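Local atomic coordinates of glutaminase 1 (Escherichia coli, PDB entry 1U60), a protein that catalyses the hydrolysis of L-glutamine to L-glutamate and ammonium, as a homotetrameric member of the glutaminase family. Residues L64-I67 with S68-C71; I139-I142 with Q143-A147; D155-N158 with Q159-T163; D190-T193 with R194-S197; P232-L235 with A236-M240. All coordinates share one frame; numbering follows the deposited sequence. Where two conformers were deposited one is given.

Contact 1 (L64-I67 with S68-C71); sequences LESI and SKVC
S66 and K69 lie against each other where the loop after strand 62-63 runs into helix 68-80. The lysine is extended beyond CG, which is anti to the carbonyl carbon (chi1 -57°), so its aliphatic stem runs back alongside the serine. CG passes 3.1 Å from S66 O, and CE reaches S66 CB at 3.5 Å. The ammonium end is thereby delivered beside the serine but takes its bonds from Y244 OH, L115 O and N117 OD1. S66 OG stands between its own backbone N and carbonyl carbon (chi1 67°), and its main partner is also Y244 OH, which therefore links the two side chains; weaker bonds join S66 OG to S260 O and K259 NZ. The spacing S66-I67-S68-K69 is the SxxK signature of the serine beta-lactamase clan, and S66 is predicted to bind the substrate, consistent with the position of the nucleophilic serine in serine beta-lactamases. The preceding residue, E65, has a positive phi of 48°, and its carbonyl is turned to the start of the helix. E65 O accepts S68 N at 2.9 Å. S68 OG folds back to 2.8 Å from the same oxygen, although Q195 OE1 competes for its single proton. Two further i-to-i+3 backbone bonds, K69 N to S66 O and V70 N to I67 O, follow. L64 also lays its branch on S68, CD2 meeting S68 CB at 3.7 Å and CG sitting 3.6 Å from S68 N.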
loop_
_atom_site.group_PDB
_atom_site.type_symbol
_atom_site.label_atom_id
_atom_site.label_comp_id
_atom_site.label_asym_id
_atom_site.label_seq_id
_atom_site.Cartn_x
_atom_site.Cartn_y
_atom_site.Cartn_z
ATOM N N LEU A 64 -13.729 17.755 9.065
ATOM C CA LEU A 64 -12.491 17.034 8.816
ATOM C C LEU A 64 -12.695 15.526 8.951
ATOM O O LEU A 64 -12.220 14.772 8.155
ATOM C CB LEU A 64 -11.453 17.529 9.805
ATOM C CG LEU A 64 -10.013 17.001 9.666
ATOM C CD1 LEU A 64 -9.383 17.390 8.348
ATOM C CD2 LEU A 64 -9.181 17.555 10.782
ATOM N N GLU A 65 -13.393 15.140 10.011
ATOM C CA GLU A 65 -13.685 13.788 10.389
ATOM C C GLU A 65 -12.426 12.918 10.344
ATOM O O GLU A 65 -11.400 13.344 10.850
ATOM C CB GLU A 65 -14.856 13.284 9.534
ATOM C CG GLU A 65 -16.153 14.063 9.831
ATOM C CD GLU A 65 -16.779 13.667 11.162
ATOM O OE1 GLU A 65 -16.274 12.715 11.833
ATOM O OE2 GLU A 65 -17.797 14.273 11.518
ATOM N N SER A 66 -12.447 11.758 9.668
ATOM C CA SER A 66 -11.329 10.831 9.856
ATOM C C SER A 66 -10.066 11.320 9.138
ATOM O O SER A 66 -8.977 10.762 9.312
ATOM C CB SER A 66 -11.685 9.392 9.476
ATOM O OG SER A 66 -11.887 9.386 8.136
ATOM N N ILE A 67 -10.126 12.386 8.364
ATOM C CA ILE A 67 -8.873 12.934 7.870
ATOM C C ILE A 67 -7.977 13.389 9.028
ATOM O O ILE A 67 -6.723 13.408 8.897
ATOM C CB ILE A 67 -9.113 14.071 6.788
ATOM C CG1 ILE A 67 -9.863 13.502 5.551
ATOM C CG2 ILE A 67 -7.800 14.656 6.368
ATOM C CD1 ILE A 67 -10.385 14.541 4.638
ATOM N N SER A 68 -8.599 13.752 10.159
ATOM C CA SER A 68 -7.875 14.063 11.390
ATOM C C SER A 68 -6.859 12.975 11.806
ATOM O O SER A 68 -5.859 13.302 12.448
ATOM C CB SER A 68 -8.877 14.259 12.520
ATOM O OG SER A 68 -9.479 13.039 12.883
ATOM N N LYS A 69 -7.077 11.720 11.382
ATOM C CA LYS A 69 -6.183 10.593 11.707
ATOM C C LYS A 69 -4.760 10.867 11.214
ATOM O O LYS A 69 -3.774 10.477 11.859
ATOM C CB LYS A 69 -6.711 9.271 11.171
ATOM C CG LYS A 69 -8.116 8.934 11.664
ATOM C CD LYS A 69 -8.613 7.652 10.950
ATOM C CE LYS A 69 -9.927 7.147 11.524
ATOM N NZ LYS A 69 -10.456 6.062 10.601
ATOM N N VAL A 70 -4.646 11.589 10.087
ATOM C CA VAL A 70 -3.327 11.836 9.485
ATOM C C VAL A 70 -2.596 12.823 10.403
ATOM O O VAL A 70 -1.381 12.690 10.655
ATOM C CB VAL A 70 -3.467 12.371 8.049
ATOM C CG1 VAL A 70 -2.129 12.866 7.523
ATOM C CG2 VAL A 70 -4.065 11.330 7.154
ATOM N N CYS A 71 -3.321 13.839 10.877
ATOM C CA CYS A 71 -2.673 14.875 11.685
ATOM C C CYS A 71 -2.204 14.339 13.047
ATOM O O CYS A 71 -1.137 14.671 13.528
ATOM C CB CYS A 71 -3.594 16.062 11.927
ATOM S SG CYS A 71 -4.334 16.783 10.418
#

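Contact 2 (I139-I142 with Q143-A147)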
loop_
_atom_site.group_PDB
_atom_site.type_symbol
_atom_site.label_atom_id
_atom_site.label_comp_id
_atom_site.label_asym_id
_atom_site.label_seq_id
_atom_site.Cartn_x
_atom_site.Cartn_y
_atom_site.Cartn_z
ATOM N N ILE A 139 -3.249 18.579 19.652
ATOM C CA ILE A 139 -3.812 18.041 18.378
ATOM C C ILE A 139 -4.437 19.133 17.537
ATOM O O ILE A 139 -4.171 19.226 16.354
ATOM C CB ILE A 139 -4.807 16.924 18.675
ATOM C CG1 ILE A 139 -4.044 15.654 19.114
ATOM C CG2 ILE A 139 -5.700 16.612 17.459
ATOM C CD1 ILE A 139 -4.897 14.586 19.775
ATOM N N LEU A 140 -5.225 20.031 18.164
ATOM C CA LEU A 140 -5.799 21.184 17.458
ATOM C C LEU A 140 -4.673 22.024 16.835
ATOM O O LEU A 140 -4.767 22.443 15.703
ATOM C CB LEU A 140 -6.674 22.021 18.389
ATOM C CG LEU A 140 -7.253 23.287 17.774
ATOM C CD1 LEU A 140 -8.121 22.942 16.566
ATOM C CD2 LEU A 140 -8.055 24.067 18.825
ATOM N N HIS A 141 -3.587 22.218 17.583
ATOM C CA HIS A 141 -2.471 23.037 17.121
ATOM C C HIS A 141 -1.802 22.414 15.898
ATOM O O HIS A 141 -1.517 23.108 14.942
ATOM C CB HIS A 141 -1.476 23.231 18.264
ATOM C CG HIS A 141 -0.365 24.160 17.936
ATOM N ND1 HIS A 141 -0.551 25.521 17.817
ATOM C CD2 HIS A 141 0.940 23.925 17.664
ATOM C CE1 HIS A 141 0.609 26.087 17.524
ATOM N NE2 HIS A 141 1.522 25.140 17.412
ATOM N N ILE A 142 -1.551 21.113 15.924
ATOM C CA ILE A 142 -0.944 20.504 14.740
ATOM C C ILE A 142 -1.838 20.549 13.514
ATOM O O ILE A 142 -1.339 20.778 12.384
ATOM C CB ILE A 142 -0.364 19.112 14.996
ATOM C CG1 ILE A 142 0.749 18.886 13.976
ATOM C CG2 ILE A 142 -1.420 18.007 14.955
ATOM C CD1 ILE A 142 1.476 17.566 14.177
ATOM N N GLN A 143 -3.159 20.379 13.694
ATOM C CA GLN A 143 -4.091 20.558 12.561
ATOM C C GLN A 143 -3.953 21.975 11.964
ATOM O O GLN A 143 -3.861 22.147 10.779
ATOM C CB GLN A 143 -5.559 20.313 12.959
ATOM C CG GLN A 143 -5.948 18.952 13.392
ATOM C CD GLN A 143 -7.448 18.809 13.567
ATOM O OE1 GLN A 143 -8.228 19.724 13.240
ATOM N NE2 GLN A 143 -7.865 17.680 14.124
ATOM N N GLN A 144 -3.910 22.999 12.822
ATOM C CA GLN A 144 -3.737 24.357 12.356
ATOM C C GLN A 144 -2.377 24.587 11.689
ATOM O O GLN A 144 -2.284 25.266 10.646
ATOM C CB GLN A 144 -3.961 25.351 13.510
ATOM C CG GLN A 144 -5.396 25.327 14.082
ATOM C CD GLN A 144 -5.548 26.089 15.397
ATOM O OE1 GLN A 144 -4.559 26.323 16.128
ATOM N NE2 GLN A 144 -6.811 26.413 15.750
ATOM N N GLN A 145 -1.323 23.979 12.232
ATOM C CA GLN A 145 -0.007 24.090 11.640
ATOM C C GLN A 145 0.078 23.440 10.269
ATOM O O GLN A 145 0.727 23.964 9.391
ATOM C CB GLN A 145 1.032 23.447 12.537
ATOM C CG GLN A 145 1.331 24.189 13.790
ATOM C CD GLN A 145 2.385 23.435 14.638
ATOM O OE1 GLN A 145 2.134 22.304 15.118
ATOM N NE2 GLN A 145 3.533 24.067 14.846
ATOM N N LEU A 146 -0.571 22.298 10.125
ATOM C CA LEU A 146 -0.506 21.529 8.856
ATOM C C LEU A 146 -1.426 22.069 7.767
ATOM O O LEU A 146 -1.041 22.060 6.629
ATOM C CB LEU A 146 -0.878 20.090 9.131
ATOM C CG LEU A 146 0.121 19.320 9.966
ATOM C CD1 LEU A 146 -0.558 18.055 10.423
ATOM C CD2 LEU A 146 1.338 18.990 9.188
ATOM N N ALA A 147 -2.627 22.543 8.132
ATOM C CA ALA A 147 -3.681 22.888 7.173
ATOM C C ALA A 147 -4.108 24.356 7.156
ATOM O O ALA A 147 -4.658 24.843 6.164
ATOM C CB ALA A 147 -4.911 22.012 7.414
HETATM O O HOH W 1 -3.716 26.125 18.578
#
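The H141 ring and the Q145 side chain meet at a slant, with ring and amide planes 40° apart. Q145 CG sits over one ring face, displaced toward the rim and 4.1 Å from the centroid, in a CH-pi contact. Beyond it the amide passes the CD2 and NE2 side of the imidazole, OE1 coming to 3.2 Å from H141 CD2. Both residues lie on helix 132-147, and the ring gets there because its CG is anti to the backbone N (chi1 -174°), while the Q145 chain runs extended back toward it. On the ring's other nitrogen a water lies in the ring plane, bonded weakly to H141 ND1; the same water donates to Q144 OE1 at 2.6 Å. Q144 lays its amide nitrogen 3.8 Å from L140 CG, and NE2 goes on to bond V151 O. Side by side and pointing the same way, I142 and L146 touch through CG1 and CD1 at 3.9 Å on a buried flank. Q143 is buried as well, its amide spanning T198 OG1 and Q195 O. The helix is thus divided by chemistry: polar groups, two of them sharing a water, lie round H141, whereas the inner flank combines apolar packing with a glutamine whose amide is satisfied at both ends.

Contact 3 (D155-N158 with Q159-T163)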
loop_
_atom_site.group_PDB
_atom_site.type_symbol
_atom_site.label_atom_id
_atom_site.label_comp_id
_atom_site.label_asym_id
_atom_site.label_seq_id
_atom_site.Cartn_x
_atom_site.Cartn_y
_atom_site.Cartn_z
ATOM N N ASP A 155 -18.629 23.423 17.473
ATOM C CA ASP A 155 -19.402 23.007 18.649
ATOM C C ASP A 155 -20.552 22.119 18.294
ATOM O O ASP A 155 -20.825 21.157 19.000
ATOM C CB ASP A 155 -19.948 24.208 19.438
ATOM C CG ASP A 155 -18.853 25.028 20.105
ATOM O OD1 ASP A 155 -17.687 24.553 20.242
ATOM O OD2 ASP A 155 -19.068 26.182 20.478
ATOM N N GLU A 156 -21.271 22.456 17.222
ATOM C CA GLU A 156 -22.414 21.680 16.787
ATOM C C GLU A 156 -22.006 20.268 16.399
ATOM O O GLU A 156 -22.623 19.290 16.860
ATOM C CB GLU A 156 -23.143 22.340 15.621
ATOM C CG GLU A 156 -24.353 21.509 15.197
ATOM C CD GLU A 156 -25.205 22.144 14.118
ATOM O OE1 GLU A 156 -24.837 23.208 13.576
ATOM O OE2 GLU A 156 -26.211 21.488 13.787
ATOM N N VAL A 157 -20.952 20.147 15.586
ATOM C CA VAL A 157 -20.519 18.801 15.150
ATOM C C VAL A 157 -20.034 18.003 16.350
ATOM O O VAL A 157 -20.389 16.832 16.495
ATOM C CB VAL A 157 -19.413 18.859 14.106
ATOM C CG1 VAL A 157 -18.840 17.459 13.811
ATOM C CG2 VAL A 157 -19.943 19.503 12.835
ATOM N N ASN A 158 -19.185 18.609 17.171
ATOM C CA ASN A 158 -18.640 17.962 18.379
ATOM C C ASN A 158 -19.763 17.492 19.325
ATOM O O ASN A 158 -19.766 16.353 19.767
ATOM C CB ASN A 158 -17.664 18.888 19.118
ATOM C CG ASN A 158 -17.083 18.254 20.335
ATOM O OD1 ASN A 158 -17.302 18.719 21.463
ATOM N ND2 ASN A 158 -16.392 17.181 20.140
ATOM N N GLN A 159 -20.731 18.355 19.612
ATOM C CA GLN A 159 -21.843 17.928 20.479
ATOM C C GLN A 159 -22.632 16.735 19.908
ATOM O O GLN A 159 -22.990 15.801 20.661
ATOM C CB GLN A 159 -22.764 19.121 20.816
ATOM C CG GLN A 159 -23.396 19.027 22.225
ATOM C CD GLN A 159 -22.331 19.118 23.350
ATOM O OE1 GLN A 159 -21.790 20.211 23.636
ATOM N NE2 GLN A 159 -22.019 17.981 23.963
ATOM N N SER A 160 -22.870 16.731 18.598
ATOM C CA SER A 160 -23.549 15.642 17.931
ATOM C C SER A 160 -22.750 14.345 17.942
ATOM O O SER A 160 -23.274 13.256 18.223
ATOM C CB SER A 160 -23.877 16.021 16.476
ATOM O OG SER A 160 -24.884 17.000 16.452
ATOM N N GLU A 161 -21.464 14.461 17.623
ATOM C CA GLU A 161 -20.573 13.293 17.611
ATOM C C GLU A 161 -20.401 12.697 19.007
ATOM O O GLU A 161 -20.369 11.479 19.148
ATOM C CB GLU A 161 -19.213 13.698 17.049
ATOM C CG GLU A 161 -19.253 14.010 15.536
ATOM C CD GLU A 161 -19.166 12.779 14.665
ATOM O OE1 GLU A 161 -19.206 11.650 15.217
ATOM O OE2 GLU A 161 -19.117 12.908 13.406
ATOM N N GLN A 162 -20.278 13.566 20.024
ATOM C CA GLN A 162 -19.970 13.166 21.393
ATOM C C GLN A 162 -21.144 12.379 21.982
ATOM O O GLN A 162 -20.962 11.614 22.951
ATOM C CB GLN A 162 -19.713 14.392 22.301
ATOM C CG GLN A 162 -18.379 15.170 22.150
ATOM C CD GLN A 162 -17.114 14.450 22.607
ATOM O OE1 GLN A 162 -17.147 13.470 23.369
ATOM N NE2 GLN A 162 -15.989 14.971 22.179
ATOM N N THR A 163 -22.345 12.642 21.442
ATOM C CA THR A 163 -23.560 12.037 22.001
ATOM C C THR A 163 -24.087 10.905 21.163
ATOM O O THR A 163 -25.132 10.321 21.494
ATOM C CB THR A 163 -24.647 13.091 22.220
ATOM O OG1 THR A 163 -24.904 13.795 21.008
ATOM C CG2 THR A 163 -24.204 14.132 23.181
HETATM O O HOH W 2 -25.203 19.620 18.072
#
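V157 and E161 stand side by side, one turn apart on the short helix 155-162, both side chains pointing the same way. V157 CG1 touches E161 CG at 3.9 Å, and the glutamate bends at chi2 (-83°) just beyond this point. Its CG also grazes V157 O, the oxygen that accepts E161 N at 2.8 Å. E161 is predicted to bind the substrate, so this alpha-helical turn probably presents a substrate-binding carboxylate from its buried side. Next to it, N158 and Q162 approach at a slant, their amide planes 72° apart. Q162 reaches N158 by curling over the helix backbone: CG passes 3.0 Å from N158 O, which is also the acceptor of Q162 N. On the solvent side a water ties the turn together, donating to E156 O at 2.9 Å and pairing with S160 OG at 3.1 Å.

The second shell places these groups. Y29 OH bonds E161 OE2, and E65 OE2 lies close to the same oxygen. Helix 185-195 lies against this flank: T193 packs on E161 and Q162, and D190 O accepts a bond from Q162 NE2. F32 of helix 31-34 covers V157. At the end of the helix the backbone bonds of T163 N to Q159 O and S160 O are weak, and the threonine side chain adds one of its own: with chi1 at 55°, T163 OG1 donates to Q159 O at 2.8 Å.

Contact 4 (D190-T193 with R194-S197)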
loop_
_atom_site.group_PDB
_atom_site.type_symbol
_atom_site.label_atom_id
_atom_site.label_comp_id
_atom_site.label_asym_id
_atom_site.label_seq_id
_atom_site.Cartn_x
_atom_site.Cartn_y
_atom_site.Cartn_z
ATOM N N ASP A 190 -12.951 10.897 23.888
ATOM C CA ASP A 190 -13.376 12.276 23.830
ATOM C C ASP A 190 -12.484 13.053 22.837
ATOM O O ASP A 190 -12.987 13.726 21.965
ATOM C CB ASP A 190 -13.291 12.850 25.253
ATOM C CG ASP A 190 -13.515 14.353 25.356
ATOM O OD1 ASP A 190 -13.942 15.063 24.391
ATOM O OD2 ASP A 190 -13.262 14.920 26.437
ATOM N N VAL A 191 -11.183 12.968 22.992
ATOM C CA VAL A 191 -10.306 13.798 22.160
ATOM C C VAL A 191 -10.377 13.360 20.709
ATOM O O VAL A 191 -10.366 14.193 19.816
ATOM C CB VAL A 191 -8.897 13.856 22.695
ATOM C CG1 VAL A 191 -8.005 14.680 21.817
ATOM C CG2 VAL A 191 -8.944 14.494 24.091
ATOM N N TYR A 192 -10.468 12.053 20.503
ATOM C CA TYR A 192 -10.604 11.522 19.146
ATOM C C TYR A 192 -11.864 12.136 18.479
ATOM O O TYR A 192 -11.848 12.563 17.325
ATOM C CB TYR A 192 -10.671 9.980 19.126
ATOM C CG TYR A 192 -10.903 9.533 17.704
ATOM C CD1 TYR A 192 -9.900 9.690 16.767
ATOM C CD2 TYR A 192 -12.161 9.106 17.258
ATOM C CE1 TYR A 192 -10.081 9.381 15.478
ATOM C CE2 TYR A 192 -12.349 8.776 15.912
ATOM C CZ TYR A 192 -11.290 8.931 15.036
ATOM O OH TYR A 192 -11.413 8.717 13.689
ATOM N N THR A 193 -12.962 12.193 19.234
ATOM C CA THR A 193 -14.207 12.803 18.759
ATOM C C THR A 193 -14.036 14.283 18.397
ATOM O O THR A 193 -14.459 14.719 17.329
ATOM C CB THR A 193 -15.287 12.620 19.818
ATOM O OG1 THR A 193 -15.436 11.213 20.059
ATOM C CG2 THR A 193 -16.616 13.096 19.317
ATOM N N ARG A 194 -13.352 15.015 19.258
ATOM C CA ARG A 194 -13.022 16.432 19.010
ATOM C C ARG A 194 -12.227 16.602 17.744
ATOM O O ARG A 194 -12.533 17.485 16.945
ATOM C CB ARG A 194 -12.238 17.063 20.166
ATOM C CG ARG A 194 -12.992 17.097 21.489
ATOM C CD ARG A 194 -12.232 17.849 22.557
ATOM N NE ARG A 194 -12.499 17.426 23.930
ATOM C CZ ARG A 194 -11.986 18.038 25.016
ATOM N NH1 ARG A 194 -11.228 19.112 24.888
ATOM N NH2 ARG A 194 -12.234 17.580 26.222
ATOM N N GLN A 195 -11.193 15.781 17.557
ATOM C CA GLN A 195 -10.284 15.981 16.422
ATOM C C GLN A 195 -10.990 15.783 15.084
ATOM O O GLN A 195 -10.632 16.378 14.053
ATOM C CB GLN A 195 -9.043 15.116 16.553
ATOM C CG GLN A 195 -9.212 13.686 16.064
ATOM C CD GLN A 195 -7.959 12.883 16.111
ATOM O OE1 GLN A 195 -7.684 12.065 15.169
ATOM N NE2 GLN A 195 -7.223 13.014 17.155
ATOM N N CYS A 196 -12.051 14.964 15.103
ATOM C CA CYS A 196 -12.891 14.732 13.949
ATOM C C CYS A 196 -13.899 15.857 13.654
ATOM O O CYS A 196 -14.485 15.890 12.567
ATOM C CB CYS A 196 -13.676 13.441 14.126
ATOM S SG CYS A 196 -12.677 11.940 13.970
ATOM N N SER A 197 -14.052 16.766 14.614
ATOM C CA SER A 197 -15.121 17.740 14.625
ATOM C C SER A 197 -14.664 19.148 14.276
ATOM O O SER A 197 -15.439 20.061 14.389
ATOM C CB SER A 197 -15.866 17.723 15.993
ATOM O OG SER A 197 -16.425 16.435 16.256
#
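D190 and V191 accept R194 N and Q195 N in regular i-to-i+4 bonds, and the next bond, C196 N to Y192 O, is longer at 3.3 Å, with a weak one from C196 N to T193 O beside it. S197 turns its hydroxyl back to T193 O, OG donating over 2.8 Å. At the other end of the contact R194 grips D190 side-on in a two-nitrogen salt bridge. NE meets OD1 at 2.8 Å, nearly straight (171°), and NH2 meets OD2 at 2.9 Å. Both oxygens lie near the guanidinium plane, yet the carboxylate is turned 47° against it, and OD1 is approached from above its own plane. The stem, extended from CG to NE, brings the guanidinium alongside the aspartate, and NH1 is left to form a second salt bridge with E133. The first torsion of Y192 is trans, and its ring leans toward C196. The sulfur SG sits over one ring face, 3.9 Å from the centroid and 3.5 Å from CZ. Q195 takes an uncommon helical torsion (chi1 83°) that brings CG within 3.1 Å of Y192 O and places OE1 obliquely beside the tyrosine ring, where S68 OG bonds it. The outcome is a cysteine sulfur-aromatic contact near the end of helix 185-195, backing a tyrosine predicted to bind the substrate.

Contact 5 (P232-L235 with A236-M240); sequences PYIL and AEMMM
M239 N donates to L235 O at 2.9 Å (155°), one of four successive i-to-i+4 bonds that make this part of helix 231-241 a regular alpha-helix. M238 carries the side-chain contact. Its CG lies anti to the carbonyl carbon, and with the chain extended at chi2 this carries the sulfur back over the turn of I234; the bend at chi3 (67°) then sets only the terminal methyl. There SD lies 4.0 Å from I234 CG2, the two side chains running alongside each other, and 3.9 Å from L235 CD2, whose side chain slants past it. In E237, CG lies 3.2 Å from Y233 O before the chain leads off. Around this core I234 packs on V70, A74 and L77 of helix 68-80, while M238 and L235 meet V269 of strand 265-270. The second subunit closes a further face: its F308 packs on L235 and M239, and its Y252 ring meets Y233 with planes about 50° apart. Between the segments, then, only main-chain hydrogen bonds are directional; the side chains meet by dispersion, with a flexible thioether shaped to its apolar neighbours where helix, sheet and subunit interface converge.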
loop_
_atom_site.group_PDB
_atom_site.type_symbol
_atom_site.label_atom_id
_atom_site.label_comp_id
_atom_site.label_asym_id
_atom_site.label_seq_id
_atom_site.Cartn_x
_atom_site.Cartn_y
_atom_site.Cartn_z
ATOM N N PRO A 232 7.682 10.074 5.268
ATOM C CA PRO A 232 7.422 8.826 4.522
ATOM C C PRO A 232 6.600 7.797 5.311
ATOM O O PRO A 232 5.888 7.003 4.700
ATOM C CB PRO A 232 8.830 8.312 4.184
ATOM C CG PRO A 232 9.609 9.529 4.126
ATOM C CD PRO A 232 9.129 10.384 5.307
ATOM N N TYR A 233 6.685 7.802 6.650
ATOM C CA TYR A 233 5.908 6.868 7.464
ATOM C C TYR A 233 4.433 7.222 7.372
ATOM O O TYR A 233 3.566 6.362 7.330
ATOM C CB TYR A 233 6.340 6.956 8.918
ATOM C CG TYR A 233 7.783 6.534 9.145
ATOM C CD1 TYR A 233 8.167 5.190 9.032
ATOM C CD2 TYR A 233 8.753 7.476 9.484
ATOM C CE1 TYR A 233 9.468 4.819 9.231
ATOM C CE2 TYR A 233 10.047 7.106 9.704
ATOM C CZ TYR A 233 10.410 5.781 9.557
ATOM O OH TYR A 233 11.701 5.414 9.798
ATOM N N ILE A 234 4.171 8.519 7.395
ATOM C CA ILE A 234 2.762 9.011 7.292
ATOM C C ILE A 234 2.157 8.610 5.948
ATOM O O ILE A 234 1.038 8.091 5.862
ATOM C CB ILE A 234 2.668 10.490 7.435
ATOM C CG1 ILE A 234 3.156 10.920 8.799
ATOM C CG2 ILE A 234 1.244 10.957 7.185
ATOM C CD1 ILE A 234 3.437 12.394 8.858
ATOM N N LEU A 235 2.898 8.850 4.896
ATOM C CA LEU A 235 2.452 8.506 3.549
ATOM C C LEU A 235 2.305 7.008 3.307
ATOM O O LEU A 235 1.381 6.594 2.601
ATOM C CB LEU A 235 3.417 9.120 2.516
ATOM C CG LEU A 235 3.530 10.665 2.517
ATOM C CD1 LEU A 235 4.369 11.154 1.403
ATOM C CD2 LEU A 235 2.140 11.362 2.479
ATOM N N ALA A 236 3.181 6.200 3.907
ATOM C CA ALA A 236 3.069 4.758 3.807
ATOM C C ALA A 236 1.767 4.300 4.449
ATOM O O ALA A 236 1.017 3.496 3.857
ATOM C CB ALA A 236 4.230 4.066 4.475
ATOM N N GLU A 237 1.472 4.826 5.629
ATOM C CA GLU A 237 0.234 4.459 6.312
ATOM C C GLU A 237 -0.984 4.838 5.459
ATOM O O GLU A 237 -1.942 4.030 5.355
ATOM C CB GLU A 237 0.147 5.124 7.690
ATOM C CG GLU A 237 1.215 4.672 8.741
ATOM C CD GLU A 237 0.976 3.393 9.485
ATOM O OE1 GLU A 237 0.179 2.514 9.028
ATOM O OE2 GLU A 237 1.643 3.240 10.584
ATOM N N MET A 238 -0.946 6.026 4.860
ATOM C CA MET A 238 -2.005 6.473 3.969
ATOM C C MET A 238 -2.135 5.511 2.766
ATOM O O MET A 238 -3.258 5.136 2.410
ATOM C CB MET A 238 -1.749 7.890 3.479
ATOM C CG MET A 238 -2.002 8.962 4.582
ATOM S SD MET A 238 -1.328 10.582 4.172
ATOM C CE MET A 238 -2.370 11.059 2.791
ATOM N N MET A 239 -1.030 5.112 2.143
ATOM C CA MET A 239 -1.130 4.233 0.973
ATOM C C MET A 239 -1.820 2.943 1.390
ATOM O O MET A 239 -2.565 2.380 0.596
ATOM C CB MET A 239 0.248 3.918 0.382
ATOM C CG MET A 239 0.223 3.165 -0.975
ATOM S SD MET A 239 -0.330 4.048 -2.344
ATOM C CE MET A 239 0.709 5.277 -2.435
ATOM N N MET A 240 -1.566 2.454 2.605
ATOM C CA MET A 240 -2.083 1.144 2.953
ATOM C C MET A 240 -3.565 1.149 3.354
ATOM O O MET A 240 -4.266 0.181 3.145
ATOM C CB MET A 240 -1.239 0.512 4.047
ATOM C CG MET A 240 0.237 0.394 3.718
ATOM S SD MET A 240 0.716 -0.486 2.240
ATOM C CE MET A 240 -0.079 -2.126 2.571
#

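In the fold
In chain order contacts 1 to 5 follow one another in series, each local to one helix or helix start. Contact 1, about 4 Å from the centre of the chain, is the hub: it touches the other four, whose centres lie 9 to 16 Å from its own. Contacts 3 and 4, 9 Å apart between centres, share a side of the chain's centre, and contact 4 also touches contact 2. Contact 5 sits across the centre from contact 3, 29 Å between centres, beside the five-stranded sheet and the second subunit. Contacts 1, 3 and 4 each hold a residue predicted to bind the substrate, so the site is probably built from separate chain segments, the loop before helix 68-80 and helices 155-162 and 185-195.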